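Local coordinates for UPF0062 protein MJ1593 (Methanocaldococcus jannaschii, PDB 2YX5) that belongs to the PurS family of small alpha/beta proteins and is found in an assembly of four copies, its three-stranded antiparallel sheet accompanied by two helices, at residues Gly13-Pro17 with Glu18-Ile22. Residues are numbered along the deposited sequence; the frame is centred on the assembly and turned at random.
Sequences GVLNP and EGRTI
N16 sits just ahead of helix 17-28 and caps it, its side chain reaching forward to the N-H of E18, a compact example of how a side chain can serve a backbone N-H that lies too early to be bonded within the helix. From CB the chain runs to CG anti to the backbone N (chi1 177°), which brings the amide alongside the first turn, with CG 3.7 Å from G19 N. There OD1 takes the N-H of E18 at 3.2 Å; the bond is bent, and the donor stands above the carbonyl plane. OD1 also lies against E18 CB, while ND2 turns to T39 OG1 and Q38 OE1 on strand 34-47, so this N-cap ties the helix start to the sheet. The backbone of N16 opens the alpha-helical pattern, its O receiving R20 N at 3.1 Å in a nearly straight bond (177°). R20 CD folds over the same oxygen at 3.4 Å and approaches L15 CB, beside L66 of the second subunit. One residue on, P17 O accepts from T21 N at 2.9 Å; chi1 -60° turns T21 OG1 back toward P17 O as well, modelled unusually close (2.5 Å), so that bond's details are doubtful.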
loop_
_atom_site.group_PDB
_atom_site.type_symbol
_atom_site.label_atom_id
_atom_site.label_comp_id
_atom_site.label_asym_id
_atom_site.label_seq_id
_atom_site.Cartn_x
_atom_site.Cartn_y
_atom_site.Cartn_z
ATOM N N GLY A 13 17.289 8.694 1.177
ATOM C CA GLY A 13 17.418 9.907 0.395
ATOM C C GLY A 13 16.238 10.163 -0.524
ATOM O O GLY A 13 16.146 11.236 -1.124
ATOM N N VAL A 14 15.341 9.189 -0.659
ATOM C CA VAL A 14 14.179 9.385 -1.510
ATOM C C VAL A 14 13.023 9.860 -0.644
ATOM O O VAL A 14 12.719 9.249 0.382
ATOM C CB VAL A 14 13.765 8.093 -2.242
ATOM C CG1 VAL A 14 12.458 8.321 -2.992
ATOM C CG2 VAL A 14 14.853 7.686 -3.222
ATOM N N LEU A 15 12.398 10.969 -1.039
ATOM C CA LEU A 15 11.286 11.477 -0.267
ATOM C C LEU A 15 10.115 10.508 -0.415
ATOM O O LEU A 15 9.880 9.929 -1.480
ATOM C CB LEU A 15 10.915 12.894 -0.715
ATOM C CG LEU A 15 11.962 13.957 -0.334
ATOM C CD1 LEU A 15 11.531 15.313 -0.832
ATOM C CD2 LEU A 15 12.143 14.007 1.180
ATOM N N ASN A 16 9.406 10.320 0.688
ATOM C CA ASN A 16 8.269 9.426 0.748
ATOM C C ASN A 16 6.964 10.181 0.990
ATOM O O ASN A 16 6.680 10.664 2.097
ATOM C CB ASN A 16 8.507 8.370 1.840
ATOM C CG ASN A 16 7.321 7.429 2.035
ATOM O OD1 ASN A 16 6.531 7.178 1.118
ATOM N ND2 ASN A 16 7.209 6.885 3.240
ATOM N N PRO A 17 6.149 10.281 -0.062
ATOM C CA PRO A 17 4.854 10.962 -0.020
ATOM C C PRO A 17 3.967 10.468 1.129
ATOM O O PRO A 17 3.228 11.253 1.728
ATOM C CB PRO A 17 4.253 10.641 -1.391
ATOM C CG PRO A 17 5.475 10.536 -2.270
ATOM C CD PRO A 17 6.435 9.750 -1.406
ATOM N N GLU A 18 4.032 9.173 1.438
ATOM C CA GLU A 18 3.193 8.653 2.515
ATOM C C GLU A 18 3.612 9.266 3.864
ATOM O O GLU A 18 2.776 9.749 4.613
ATOM C CB GLU A 18 3.260 7.126 2.606
ATOM C CG GLU A 18 2.112 6.550 3.457
ATOM C CD GLU A 18 2.288 5.070 3.766
ATOM O OE1 GLU A 18 3.195 4.456 3.149
ATOM O OE2 GLU A 18 1.528 4.521 4.612
ATOM N N GLY A 19 4.912 9.271 4.136
ATOM C CA GLY A 19 5.376 9.823 5.391
ATOM C C GLY A 19 5.004 11.288 5.526
ATOM O O GLY A 19 4.447 11.732 6.559
ATOM N N ARG A 20 5.305 12.040 4.473
ATOM C CA ARG A 20 5.015 13.459 4.454
ATOM C C ARG A 20 3.533 13.732 4.662
ATOM O O ARG A 20 3.155 14.634 5.404
ATOM C CB ARG A 20 5.500 14.053 3.138
ATOM C CG ARG A 20 7.016 13.966 3.016
ATOM C CD ARG A 20 7.456 13.948 1.571
ATOM N NE ARG A 20 6.902 15.076 0.836
ATOM C CZ ARG A 20 7.322 16.335 0.950
ATOM N NH1 ARG A 20 8.317 16.639 1.781
ATOM N NH2 ARG A 20 6.751 17.288 0.218
ATOM N N THR A 21 2.697 12.919 4.039
ATOM C CA THR A 21 1.262 13.089 4.147
ATOM C C THR A 21 0.774 12.840 5.553
ATOM O O THR A 21 -0.045 13.587 6.088
ATOM C CB THR A 21 0.538 12.132 3.199
ATOM O OG1 THR A 21 0.963 12.414 1.870
ATOM C CG2 THR A 21 -0.981 12.290 3.300
ATOM N N ILE A 22 1.262 11.774 6.147
ATOM C CA ILE A 22 0.850 11.454 7.484
ATOM C C ILE A 22 1.233 12.579 8.434
ATOM O O ILE A 22 0.433 12.979 9.280
ATOM C CB ILE A 22 1.464 10.125 7.928
ATOM C CG1 ILE A 22 0.822 8.999 7.110
ATOM C CG2 ILE A 22 1.261 9.928 9.417
ATOM C CD1 ILE A 22 1.402 7.629 7.322
#